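Local coordinates for protein putative invasin (PDB 5N40) that probably acts as a bacterial surface adhesin, with immunoglobulin-like domains leading to a C-type lectin-like domain that may engage host cells, at residues A[81-86]-A[97-102]; A[149-154]-A[195-200]; A[188-193]-A[214-219]; A[308-313]-A[344-349]; A[319-324]-A[339-344]. The protein carries 1 engineered substitution. All coordinates share one frame; numbering follows the deposited sequence.

Contact 1 of 5, residues A[81-86]-A[97-102]; sequences ASLSVN and ATINVI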
# COMPACT_ATOMS: atom_id res chain seq x y z
N ALA A 81 -11.79 14.71 -26.11
CA ALA A 81 -12.54 14.16 -27.23
C ALA A 81 -12.32 15.05 -28.45
O ALA A 81 -12.70 16.22 -28.44
CB ALA A 81 -14.03 14.09 -26.91
N SER A 82 -11.69 14.50 -29.49
CA SER A 82 -11.55 15.19 -30.76
C SER A 82 -12.69 14.77 -31.67
O SER A 82 -12.93 13.58 -31.86
CB SER A 82 -10.21 14.88 -31.40
OG SER A 82 -9.14 15.37 -30.61
N LEU A 83 -13.38 15.76 -32.24
CA LEU A 83 -14.57 15.55 -33.05
C LEU A 83 -14.23 15.79 -34.51
O LEU A 83 -13.58 16.78 -34.84
CB LEU A 83 -15.68 16.49 -32.61
CG LEU A 83 -16.08 16.43 -31.14
CD1 LEU A 83 -16.93 17.64 -30.76
CD2 LEU A 83 -16.84 15.16 -30.87
N SER A 84 -14.69 14.89 -35.38
CA SER A 84 -14.53 15.05 -36.82
C SER A 84 -15.89 14.91 -37.50
O SER A 84 -16.85 14.41 -36.92
CB SER A 84 -13.55 14.04 -37.42
OG SER A 84 -14.09 12.74 -37.41
N VAL A 85 -15.95 15.36 -38.75
CA VAL A 85 -17.20 15.38 -39.50
C VAL A 85 -16.92 14.91 -40.93
O VAL A 85 -15.89 15.25 -41.51
CB VAL A 85 -17.82 16.80 -39.49
CG1 VAL A 85 -16.80 17.83 -39.92
CG2 VAL A 85 -19.06 16.85 -40.37
N ASN A 86 -17.85 14.13 -41.48
CA ASN A 86 -17.79 13.77 -42.88
C ASN A 86 -19.18 13.91 -43.49
O ASN A 86 -20.20 13.86 -42.79
CB ASN A 86 -17.21 12.35 -43.11
CG ASN A 86 -17.99 11.27 -42.40
OD1 ASN A 86 -19.07 10.87 -42.84
ND2 ASN A 86 -17.43 10.75 -41.31
N ALA A 97 -13.60 20.46 -33.37
CA ALA A 97 -13.99 20.85 -32.04
C ALA A 97 -13.45 19.84 -31.04
O ALA A 97 -13.17 18.69 -31.39
CB ALA A 97 -15.51 20.94 -31.92
N THR A 98 -13.26 20.28 -29.81
CA THR A 98 -12.82 19.39 -28.75
C THR A 98 -13.72 19.56 -27.53
O THR A 98 -14.35 20.61 -27.33
CB THR A 98 -11.37 19.65 -28.33
OG1 THR A 98 -11.25 20.97 -27.79
CG2 THR A 98 -10.44 19.49 -29.53
N ILE A 99 -13.77 18.50 -26.73
CA ILE A 99 -14.47 18.50 -25.45
C ILE A 99 -13.52 17.90 -24.43
O ILE A 99 -12.99 16.81 -24.63
CB ILE A 99 -15.78 17.69 -25.52
CG1 ILE A 99 -16.70 18.25 -26.60
CG2 ILE A 99 -16.48 17.70 -24.16
CD1 ILE A 99 -17.85 17.35 -26.93
N ASN A 100 -13.28 18.63 -23.34
CA ASN A 100 -12.52 18.08 -22.23
C ASN A 100 -13.41 17.12 -21.46
O ASN A 100 -14.47 17.51 -20.96
CB ASN A 100 -12.02 19.19 -21.30
CG ASN A 100 -11.02 20.10 -21.98
OD1 ASN A 100 -10.16 19.65 -22.74
ND2 ASN A 100 -11.13 21.39 -21.71
N VAL A 101 -12.99 15.86 -21.39
CA VAL A 101 -13.68 14.85 -20.61
C VAL A 101 -12.88 14.72 -19.31
O VAL A 101 -11.83 14.06 -19.27
CB VAL A 101 -13.79 13.52 -21.36
CG1 VAL A 101 -14.71 12.57 -20.62
CG2 VAL A 101 -14.29 13.76 -22.79
N ILE A 102 -13.37 15.37 -18.27
CA ILE A 102 -12.61 15.54 -17.04
C ILE A 102 -12.97 14.42 -16.07
O ILE A 102 -13.95 13.68 -16.29
CB ILE A 102 -12.85 16.92 -16.41
CG1 ILE A 102 -14.28 17.06 -15.86
CG2 ILE A 102 -12.55 18.02 -17.43
CD1 ILE A 102 -14.53 18.37 -15.12
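Ala81 and Ile99 meet through their peptide groups, the flat units that carry this contact. Ala81 N donates to Ile99 O at 2.8 Å, and Ile99 N returns the bond to Ala81 O at 3.0 Å. Each donor lies in the plane of the carbonyl it meets. This closed ring marks an antiparallel hydrogen-bonded pair. A third bond runs from Leu83 N to Ala97 O at 3.1 Å. Ala81 O is also met by Thr98 CA at 3.2 Å, a CA-H...O contact beside the main ladder.

One face of the sheet carries Ala81 and Ile99. Ala81 CB sits 4.1 Å from Val101 CG2. Leu83 has CG anti to its carbonyl carbon (chi1 -56°). Beyond CG, its CD1 reaches Ala97 CB at 3.8 Å and Ile99 CD1 at 3.9 Å. The Leu83 and Ile99 side chains cross obliquely. They pack on strands 13-22 and 28-34 as well, which buries this face. The other face carries Ser82 and Thr98, a non-hydrogen-bonded pair. Their side chains barely meet and are more open to solvent.

On its far edge strand 79-87 is bonded to Thr51 of strand 48-52 and to Thr53 just beyond it. The contact belongs to the beta hairpin of strands 79-87 and 90-102. Its apolar inner face and polar outer face are consistent with the immunoglobulin-like fold of an invasin domain.

Contact 2 of 5, residues A[149-154]-A[195-200]; sequences AVVNRQ and GVQTTL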
# COMPACT_ATOMS: atom_id res chain seq x y z
N ALA A 149 1.85 8.57 6.17
CA ALA A 149 2.28 8.53 7.57
C ALA A 149 2.94 7.18 7.84
O ALA A 149 2.59 6.18 7.22
CB ALA A 149 1.13 8.74 8.55
N VAL A 150 3.91 7.18 8.76
CA VAL A 150 4.61 5.97 9.20
C VAL A 150 4.94 6.13 10.67
O VAL A 150 5.71 7.03 11.04
CB VAL A 150 5.89 5.70 8.39
CG1 VAL A 150 6.53 4.37 8.83
CG2 VAL A 150 5.63 5.68 6.90
N VAL A 151 4.41 5.25 11.52
CA VAL A 151 4.62 5.34 12.96
C VAL A 151 4.93 3.96 13.52
O VAL A 151 4.61 2.93 12.93
CB VAL A 151 3.41 5.94 13.71
CG1 VAL A 151 3.13 7.36 13.23
CG2 VAL A 151 2.17 5.05 13.55
N ASN A 152 5.57 3.95 14.69
CA ASN A 152 5.80 2.70 15.41
C ASN A 152 4.57 2.41 16.27
O ASN A 152 3.49 2.97 16.03
CB ASN A 152 7.13 2.77 16.18
CG ASN A 152 7.10 3.75 17.36
OD1 ASN A 152 6.07 4.34 17.68
ND2 ASN A 152 8.25 3.91 18.00
N ARG A 153 4.68 1.52 17.25
CA ARG A 153 3.53 1.15 18.06
C ARG A 153 3.24 2.14 19.18
O ARG A 153 2.21 2.01 19.85
CB ARG A 153 3.74 -0.26 18.63
CG ARG A 153 2.51 -0.84 19.29
CD ARG A 153 2.59 -2.35 19.44
NE ARG A 153 1.28 -2.87 19.83
CZ ARG A 153 0.94 -4.16 19.87
NH1 ARG A 153 1.81 -5.11 19.56
NH2 ARG A 153 -0.29 -4.49 20.23
N GLN A 154 4.11 3.14 19.38
CA GLN A 154 3.92 4.16 20.40
C GLN A 154 3.68 5.54 19.78
O GLN A 154 3.93 6.56 20.43
CB GLN A 154 5.13 4.20 21.33
CG GLN A 154 5.42 2.85 22.00
CD GLN A 154 4.25 2.35 22.81
OE1 GLN A 154 3.49 3.14 23.38
NE2 GLN A 154 4.08 1.03 22.87
N GLY A 195 8.80 -2.80 11.21
CA GLY A 195 7.74 -2.97 12.20
C GLY A 195 6.89 -1.72 12.39
O GLY A 195 6.74 -1.22 13.51
N VAL A 196 6.32 -1.22 11.30
CA VAL A 196 5.64 0.06 11.32
C VAL A 196 4.23 -0.06 10.76
O VAL A 196 3.90 -0.97 10.00
CB VAL A 196 6.44 1.14 10.54
CG1 VAL A 196 7.77 1.40 11.22
CG2 VAL A 196 6.66 0.73 9.10
N GLN A 197 3.40 0.90 11.17
CA GLN A 197 2.07 1.10 10.62
C GLN A 197 2.16 2.21 9.58
O GLN A 197 2.55 3.34 9.91
CB GLN A 197 1.08 1.47 11.72
CG GLN A 197 -0.32 1.81 11.25
CD GLN A 197 -1.11 2.59 12.29
OE1 GLN A 197 -1.18 3.82 12.25
NE2 GLN A 197 -1.71 1.87 13.22
N THR A 198 1.82 1.89 8.34
CA THR A 198 1.92 2.83 7.23
C THR A 198 0.52 3.24 6.80
O THR A 198 -0.34 2.39 6.57
CB THR A 198 2.68 2.21 6.05
OG1 THR A 198 3.98 1.79 6.49
CG2 THR A 198 2.81 3.21 4.90
N THR A 199 0.31 4.55 6.68
CA THR A 199 -0.95 5.06 6.16
C THR A 199 -0.78 5.25 4.66
O THR A 199 0.04 6.06 4.21
CB THR A 199 -1.33 6.38 6.83
OG1 THR A 199 -1.44 6.18 8.24
CG2 THR A 199 -2.65 6.90 6.27
N LEU A 200 -1.54 4.49 3.89
CA LEU A 200 -1.58 4.61 2.44
C LEU A 200 -2.80 5.42 2.02
O LEU A 200 -3.92 5.13 2.47
CB LEU A 200 -1.63 3.24 1.77
CG LEU A 200 -0.33 2.43 1.84
CD1 LEU A 200 -0.54 1.04 1.27
CD2 LEU A 200 0.79 3.14 1.08
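Val151 and Gln197 form a hydrogen-bonded pair in the first shell. Gln197 N donates to Val151 O at 2.9 Å, and Val151 N donates to Gln197 O at 3.1 Å. Both bonds are fairly straight. The two side chains run alongside each other. Gln197 CG is anti to the backbone N (chi1 176°) and the chain runs on extended, with OE1 3.8 Å from Val151 CG2.

Val150 pairs with Thr198 on the other face of the sheet, without direct backbone hydrogen bonds. Here Val150 CG1 meets Val196 CG2 at 3.7 Å, and the two valine side chains cross at a slant. Between the strands, Val150 CA also approaches Gln197 O at 3.4 Å. Further along, Thr199 N donates to Ala149 O at 2.9 Å. Ala149 CB rests against Thr199 OG1 at 3.6 Å.

The second shell fixes both strands. The Thr199 hydroxyl is hydrogen-bonded to Asn213, and Thr198 is bonded through its backbone to Val214, both in strand 209-217, so strand 197-204 has partners on two edges. Past the end of strand 142-151, Asn152 OD1 accepts from Gln154 N at 2.9 Å, an Asx turn. Arg153 makes a salt bridge to Asp223, and Gln154 NE2 bonds to the carbonyls of Ala225 and Ala227.

Chemically, backbone bonds set the strand pairing, while the polar turn residues tie this end of the immunoglobulin-like domain to residues 223-227 of the following part of the chain.

Contact 3 of 5, residues A[188-193]-A[214-219]; sequences VTDPNG and VTFNVI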
# COMPACT_ATOMS: atom_id res chain seq x y z
N VAL A 188 -0.28 -5.70 -1.19
CA VAL A 188 0.61 -4.82 -0.44
C VAL A 188 1.57 -5.66 0.39
O VAL A 188 1.13 -6.55 1.13
CB VAL A 188 -0.17 -3.86 0.47
CG1 VAL A 188 0.78 -2.84 1.10
CG2 VAL A 188 -1.27 -3.15 -0.32
N THR A 189 2.86 -5.35 0.31
CA THR A 189 3.90 -6.03 1.08
C THR A 189 4.88 -5.01 1.63
O THR A 189 4.96 -3.88 1.15
CB THR A 189 4.66 -7.07 0.24
OG1 THR A 189 5.20 -6.43 -0.92
CG2 THR A 189 3.76 -8.23 -0.16
N ASP A 190 5.65 -5.43 2.64
CA ASP A 190 6.62 -4.55 3.30
C ASP A 190 7.90 -5.34 3.55
O ASP A 190 8.35 -5.48 4.69
CB ASP A 190 6.03 -4.00 4.60
CG ASP A 190 6.78 -2.77 5.12
OD1 ASP A 190 7.71 -2.29 4.44
OD2 ASP A 190 6.44 -2.30 6.23
N PRO A 191 8.53 -5.85 2.49
CA PRO A 191 9.70 -6.73 2.68
C PRO A 191 10.87 -6.07 3.39
O PRO A 191 11.68 -6.77 4.01
CB PRO A 191 10.07 -7.14 1.25
CG PRO A 191 9.47 -6.09 0.38
CD PRO A 191 8.22 -5.66 1.06
N ASN A 192 10.99 -4.74 3.32
CA ASN A 192 12.06 -4.01 4.00
C ASN A 192 11.55 -3.23 5.20
O ASN A 192 12.19 -2.27 5.64
CB ASN A 192 12.76 -3.09 3.01
CG ASN A 192 13.37 -3.85 1.84
OD1 ASN A 192 14.26 -4.67 2.03
ND2 ASN A 192 12.89 -3.57 0.64
N GLY A 193 10.40 -3.62 5.75
CA GLY A 193 9.86 -2.93 6.91
C GLY A 193 10.62 -3.24 8.18
O GLY A 193 11.30 -4.26 8.31
N VAL A 214 -1.93 0.08 7.03
CA VAL A 214 -1.41 -1.27 6.93
C VAL A 214 -0.22 -1.40 7.86
O VAL A 214 0.62 -0.50 7.95
CB VAL A 214 -1.03 -1.64 5.48
CG1 VAL A 214 -2.29 -1.67 4.60
CG2 VAL A 214 0.01 -0.66 4.93
N THR A 215 -0.16 -2.51 8.59
CA THR A 215 0.89 -2.77 9.55
C THR A 215 1.52 -4.11 9.22
O THR A 215 0.81 -5.09 9.01
CB THR A 215 0.33 -2.77 10.98
OG1 THR A 215 -0.24 -1.48 11.26
CG2 THR A 215 1.42 -3.07 12.01
N PHE A 216 2.85 -4.14 9.15
CA PHE A 216 3.60 -5.36 8.90
C PHE A 216 4.54 -5.59 10.06
O PHE A 216 5.47 -4.80 10.29
CB PHE A 216 4.35 -5.30 7.56
CG PHE A 216 3.45 -5.28 6.36
CD1 PHE A 216 2.91 -4.09 5.87
CD2 PHE A 216 3.11 -6.46 5.71
CE1 PHE A 216 2.09 -4.08 4.75
CE2 PHE A 216 2.28 -6.46 4.61
CZ PHE A 216 1.77 -5.27 4.12
N ASN A 217 4.30 -6.68 10.80
CA ASN A 217 5.07 -6.98 11.99
C ASN A 217 6.49 -7.40 11.65
O ASN A 217 6.72 -8.16 10.71
CB ASN A 217 4.40 -8.10 12.78
CG ASN A 217 3.02 -7.74 13.24
OD1 ASN A 217 2.77 -6.62 13.68
ND2 ASN A 217 2.11 -8.71 13.16
N VAL A 218 7.44 -6.93 12.45
CA VAL A 218 8.84 -7.34 12.37
C VAL A 218 9.08 -8.45 13.39
O VAL A 218 8.53 -8.43 14.50
CB VAL A 218 9.77 -6.14 12.61
CG1 VAL A 218 9.74 -5.70 14.07
CG2 VAL A 218 11.18 -6.46 12.14
N ILE A 219 9.92 -9.43 13.02
CA ILE A 219 10.03 -10.61 13.87
C ILE A 219 10.75 -10.28 15.17
O ILE A 219 10.53 -10.94 16.20
CB ILE A 219 10.73 -11.74 13.09
CG1 ILE A 219 10.62 -13.09 13.83
CG2 ILE A 219 12.20 -11.40 12.82
CD1 ILE A 219 9.20 -13.65 13.91
O HOH W 1 6.98 -2.94 8.94
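Asp190 and Phe216 are bridged by one water. It donates to Phe216 O at 2.7 Å and to Asp190 OD2 at 2.8 Å. Asp190 CG is anti to the backbone N (chi1 -162°), and from there the carboxylate reaches the water through OD2. No direct hydrogen bond joins the two segments, so this water supplies the polar link.

The apolar part lies beside it. Asp190 CB comes down over one face of the Phe216 ring, 3.7 Å from the ring centroid and 29° off its normal. This is a CH-pi contact. The closest ring atoms are CD1 and CG of Phe216, both 3.4 Å from Asp190 CB. The carboxylate stands steeply against the ring, with the two planes 79° apart.

The same ring face is met by Thr189 C, toward the rim, and by Asp190 N, over the centre. At the ring edge, near its plane, Val188 O sits 3.3 Å from Phe216 CZ. Val188 CG1 lies 4.0 Å from Phe216 CZ, and its side chain crosses that of Phe216 at about a right angle. Past Asp190 the chain turns back. A type I beta turn from Asp190 to Gly193 is closed by Gly193 N donating to Asp190 O at 3.0 Å.

Strands 183-189 and 209-217 belong to different sheets of the immunoglobulin-like domain, and the contact packs one sheet on the other. Phe216 and Val214 also touch Ile123 of strand 123-131. Val188 packs on Leu125 of that strand and on Leu200 of strand 197-204, which lies next to strand 209-217.

Contact 4 of 5, residues A[308-313]-A[344-349]; sequences MQVYRS and GNYNVS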
# COMPACT_ATOMS: atom_id res chain seq x y z
N MET A 308 22.58 -10.61 20.51
CA MET A 308 23.89 -9.98 20.68
C MET A 308 24.47 -10.24 22.07
O MET A 308 25.69 -10.20 22.24
CB MET A 308 23.81 -8.48 20.42
CG MET A 308 23.68 -8.11 18.95
SD MET A 308 23.61 -6.32 18.70
CE MET A 308 23.75 -6.23 16.91
N GLN A 309 23.63 -10.50 23.06
CA GLN A 309 24.08 -10.74 24.42
C GLN A 309 23.71 -12.15 24.85
O GLN A 309 22.71 -12.72 24.39
CB GLN A 309 23.49 -9.72 25.41
CG GLN A 309 23.63 -8.26 24.97
CD GLN A 309 25.06 -7.87 24.65
OE1 GLN A 309 26.02 -8.52 25.07
NE2 GLN A 309 25.22 -6.78 23.90
N VAL A 310 24.52 -12.71 25.74
CA VAL A 310 24.39 -14.13 26.07
C VAL A 310 23.15 -14.37 26.92
O VAL A 310 22.57 -13.46 27.52
CB VAL A 310 25.66 -14.63 26.77
CG1 VAL A 310 26.87 -14.37 25.89
CG2 VAL A 310 25.84 -13.96 28.14
N TYR A 311 22.76 -15.64 26.98
CA TYR A 311 21.63 -16.12 27.77
C TYR A 311 22.14 -16.94 28.94
O TYR A 311 23.05 -17.75 28.79
CB TYR A 311 20.68 -16.96 26.90
CG TYR A 311 19.81 -16.12 25.99
CD1 TYR A 311 20.36 -15.36 24.97
CD2 TYR A 311 18.43 -16.10 26.15
CE1 TYR A 311 19.55 -14.57 24.14
CE2 TYR A 311 17.62 -15.33 25.32
CZ TYR A 311 18.18 -14.57 24.33
OH TYR A 311 17.37 -13.80 23.51
N ARG A 312 21.55 -16.72 30.12
CA ARG A 312 22.01 -17.41 31.32
C ARG A 312 21.51 -18.85 31.34
O ARG A 312 20.42 -19.17 30.85
CB ARG A 312 21.54 -16.68 32.58
CG ARG A 312 22.21 -15.33 32.78
CD ARG A 312 22.05 -14.80 34.20
NE ARG A 312 22.98 -13.70 34.46
CZ ARG A 312 24.27 -13.85 34.75
NH1 ARG A 312 24.80 -15.07 34.82
NH2 ARG A 312 25.03 -12.79 34.96
N SER A 313 22.33 -19.73 31.92
CA SER A 313 21.94 -21.11 32.16
C SER A 313 22.06 -21.42 33.64
O SER A 313 22.63 -20.66 34.42
CB SER A 313 22.81 -22.09 31.35
OG SER A 313 23.93 -22.53 32.10
N GLY A 344 27.39 -9.60 35.69
CA GLY A 344 26.88 -9.75 34.34
C GLY A 344 25.38 -9.51 34.28
O GLY A 344 24.61 -10.08 35.06
N ASN A 345 24.96 -8.65 33.35
CA ASN A 345 23.55 -8.39 33.07
C ASN A 345 23.25 -9.03 31.72
O ASN A 345 23.52 -8.44 30.67
CB ASN A 345 23.24 -6.90 33.09
CG ASN A 345 23.26 -6.32 34.49
OD1 ASN A 345 22.81 -6.96 35.45
ND2 ASN A 345 23.77 -5.10 34.62
N TYR A 346 22.69 -10.23 31.76
CA TYR A 346 22.54 -11.08 30.59
C TYR A 346 21.06 -11.36 30.36
O TYR A 346 20.20 -11.06 31.18
CB TYR A 346 23.31 -12.39 30.78
CG TYR A 346 24.79 -12.23 31.08
CD1 TYR A 346 25.49 -11.11 30.67
CD2 TYR A 346 25.48 -13.22 31.77
CE1 TYR A 346 26.84 -10.98 30.94
CE2 TYR A 346 26.82 -13.10 32.05
CZ TYR A 346 27.50 -11.97 31.63
OH TYR A 346 28.84 -11.85 31.91
N ASN A 347 20.79 -11.97 29.21
CA ASN A 347 19.42 -12.36 28.88
C ASN A 347 18.99 -13.57 29.70
O ASN A 347 19.80 -14.42 30.07
CB ASN A 347 19.31 -12.70 27.39
CG ASN A 347 19.27 -11.47 26.50
OD1 ASN A 347 18.42 -10.60 26.67
ND2 ASN A 347 20.20 -11.40 25.55
N VAL A 348 17.69 -13.66 29.95
CA VAL A 348 17.09 -14.83 30.57
C VAL A 348 15.92 -15.30 29.73
O VAL A 348 14.94 -14.56 29.55
CB VAL A 348 16.65 -14.56 32.02
CG1 VAL A 348 15.99 -15.79 32.62
CG2 VAL A 348 17.85 -14.15 32.87
N SER A 349 16.02 -16.52 29.21
CA SER A 349 14.90 -17.26 28.66
C SER A 349 14.46 -18.28 29.71
O SER A 349 15.22 -19.20 30.05
CB SER A 349 15.28 -17.95 27.35
OG SER A 349 14.22 -18.79 26.91
O HOH W 2 20.81 -10.02 23.16
O HOH W 3 18.04 -18.34 29.66
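Asn347 has CG anti to its carbonyl carbon (chi1 -77°), and from there its amide ND2 donates to Gln309 O at 3.1 Å. ND2 also donates to a water that takes Gln309 N. Arg312 has CG placed likewise (chi1 -68°), and its extended chain brings NE alongside Tyr346.

Asn347 CB sits squarely over the Tyr311 ring, 3.5 Å from the centroid and almost on the ring normal, in a CH-pi contact. Tyr346 CD2 lies over the centre of one guanidinium face, 3.3 Å from Arg312 CZ. The two planes are 29° apart. Val310 CG2 covers one face of the Tyr346 ring, 3.7 Å from its centroid, and Gly344 CA lies on the opposite face toward the rim.

Arg312 NH2 donates to Gly344 O at 2.7 Å. The acceptor is in the guanidinium plane, but the donor stands above the carbonyl plane. NH2 also bonds to Gly340 O, and NE to Phe270 O. Backbone bonds anchor the middle: Asn347 N to Val310 O and Arg312 N to Asn347 O, both at 2.9 Å. Tyr311 OH is bonded to Pro306 O.

These bonds satisfy Asn347 ND2 and Arg312 NE and NH2. Those across the contact pin loop 344-349 to residues 309-312 of the C-type lectin-like domain. The carbonyl oxygens around the guanidinium would probably stabilise its positive charge.

Contact 5 of 5, residues A[319-324]-A[339-344]; sequences IGQHFY and NGDVDG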
# COMPACT_ATOMS: atom_id res chain seq x y z
N ILE A 319 33.08 -22.87 40.88
CA ILE A 319 32.44 -22.37 42.09
C ILE A 319 32.11 -20.90 41.89
O ILE A 319 33.00 -20.07 41.63
CB ILE A 319 33.33 -22.62 43.31
CG1 ILE A 319 32.58 -22.27 44.60
CG2 ILE A 319 34.64 -21.84 43.22
CD1 ILE A 319 31.41 -23.20 44.91
N GLY A 320 30.83 -20.56 41.96
CA GLY A 320 30.38 -19.19 41.85
C GLY A 320 30.20 -18.67 40.44
O GLY A 320 29.99 -17.46 40.27
N GLN A 321 30.26 -19.52 39.42
CA GLN A 321 30.04 -19.10 38.04
C GLN A 321 29.25 -20.15 37.29
O GLN A 321 29.59 -21.34 37.33
CB GLN A 321 31.37 -18.84 37.31
CG GLN A 321 32.26 -17.80 37.98
CD GLN A 321 31.58 -16.45 38.14
OE1 GLN A 321 30.71 -16.08 37.35
NE2 GLN A 321 31.96 -15.72 39.18
N HIS A 322 28.20 -19.71 36.60
CA HIS A 322 27.39 -20.59 35.76
C HIS A 322 27.61 -20.26 34.29
O HIS A 322 27.80 -19.10 33.92
CB HIS A 322 25.90 -20.46 36.09
CG HIS A 322 25.54 -20.94 37.47
ND1 HIS A 322 25.87 -20.24 38.61
CD2 HIS A 322 24.87 -22.04 37.88
CE1 HIS A 322 25.43 -20.90 39.67
NE2 HIS A 322 24.81 -21.99 39.25
N PHE A 323 27.57 -21.30 33.46
CA PHE A 323 27.71 -21.11 32.03
C PHE A 323 26.62 -20.19 31.50
O PHE A 323 25.48 -20.23 31.96
CB PHE A 323 27.62 -22.45 31.29
CG PHE A 323 28.78 -23.36 31.54
CD1 PHE A 323 30.00 -23.13 30.93
CD2 PHE A 323 28.64 -24.47 32.35
CE1 PHE A 323 31.08 -23.98 31.14
CE2 PHE A 323 29.71 -25.33 32.56
CZ PHE A 323 30.93 -25.08 31.96
N TYR A 324 26.99 -19.37 30.52
CA TYR A 324 26.04 -18.65 29.69
C TYR A 324 26.24 -19.11 28.25
O TYR A 324 27.27 -19.69 27.90
CB TYR A 324 26.22 -17.13 29.83
CG TYR A 324 27.65 -16.63 29.74
CD1 TYR A 324 28.29 -16.50 28.51
CD2 TYR A 324 28.36 -16.26 30.88
CE1 TYR A 324 29.58 -16.03 28.42
CE2 TYR A 324 29.66 -15.79 30.79
CZ TYR A 324 30.26 -15.67 29.56
OH TYR A 324 31.55 -15.21 29.46
N ASN A 339 33.58 -11.81 37.28
CA ASN A 339 32.51 -12.31 38.14
C ASN A 339 31.17 -12.26 37.41
O ASN A 339 30.28 -11.49 37.79
CB ASN A 339 32.46 -11.50 39.44
CG ASN A 339 31.68 -12.21 40.54
OD1 ASN A 339 31.20 -13.33 40.35
ND2 ASN A 339 31.56 -11.56 41.69
N GLY A 340 31.03 -13.09 36.38
CA GLY A 340 29.86 -12.99 35.51
C GLY A 340 28.55 -13.19 36.24
O GLY A 340 27.54 -12.56 35.92
N ASP A 341 28.53 -14.09 37.23
CA ASP A 341 27.28 -14.41 37.91
C ASP A 341 26.70 -13.21 38.64
O ASP A 341 25.48 -13.10 38.78
CB ASP A 341 27.49 -15.55 38.91
CG ASP A 341 27.23 -16.92 38.31
OD1 ASP A 341 27.40 -17.09 37.08
OD2 ASP A 341 26.84 -17.83 39.08
N VAL A 342 27.55 -12.30 39.12
CA VAL A 342 27.12 -11.18 39.94
C VAL A 342 27.02 -9.90 39.14
O VAL A 342 26.02 -9.18 39.21
CB VAL A 342 28.08 -11.02 41.15
CG1 VAL A 342 27.77 -9.74 41.92
CG2 VAL A 342 27.99 -12.23 42.07
N ASP A 343 28.07 -9.58 38.37
CA ASP A 343 28.13 -8.31 37.65
C ASP A 343 27.57 -8.40 36.23
O ASP A 343 27.30 -7.35 35.63
CB ASP A 343 29.58 -7.82 37.57
CG ASP A 343 30.19 -7.61 38.94
OD1 ASP A 343 29.43 -7.39 39.91
OD2 ASP A 343 31.43 -7.67 39.05
N GLY A 344 27.39 -9.60 35.69
CA GLY A 344 26.88 -9.75 34.34
C GLY A 344 25.38 -9.51 34.28
O GLY A 344 24.61 -10.08 35.06
O HOH W 4 27.73 -16.27 34.53
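His322 and Asp341 form the tight part of the contact. His322 ND1 donates to Asp341 OD2 at 2.6 Å, using the syn lone pair of that oxygen. The imidazole and carboxylate planes are only 16° apart, nearly coplanar, and the carboxylate sits at the ring edge. The other oxygen, Asp341 OD1, takes the backbone His322 N at 2.8 Å, from the syn side but out of the carboxylate plane. One aspartate thus grips both the ring and the backbone of a single residue. The two bonds should hold the carboxylate and the imidazole in rotation, and they probably favour a charged carboxylate.

Gln321 adds a second tie. Its chain bends at chi2 (-58°), and OE1 accepts from Asp341 N at 3.0 Å on a lone pair, in the plane of the amide. NE2 donates to Asn339 OD1 at 2.8 Å. The two amide planes stand 77° apart. Asn339 occupies the N-cap position without a side-chain capping bond, while its carbonyl O accepts from Val342 N and Asp343 N.

The looser side is at exposed Gly320 and at a water. Gly320 O only approaches Asp341 OD2, at 3.4 Å, and two acceptors form no bond. The water can donate to His322 O and to Asp341 OD1, but it has more acceptors in reach than protons, so its bonding is less certain.

Gln272 of helix 272-278 touches both His322 and Asp341, and a long, weak ion pair joins Asp341 to Arg312. The His322 and Gln321 bonds together fasten the short helix 340-343 to strand 321-325 in the C-type lectin-like fold.

The contacts follow the elongated chain. Contact 1 comes first, in the invasin domain, with its centre about 46 Å from that of contact 2. Contacts 2 and 3 share the next immunoglobulin-like domain. Their segments alternate along the chain, their centres are about 10 Å apart, and they touch where Thr198 meets Val214 in neighbouring strands 197-204 and 209-217. Contacts 4 and 5 lie in the adhesion domain, about 11 Å apart between centres. Contact 5 is nested in the loop closed by contact 4; they share Gly344 and neighbouring strands 311-313 and 321-325. Contacts 1 and 5 are about 85 Å apart between centres, consistent with a rod presenting a lectin-like tip.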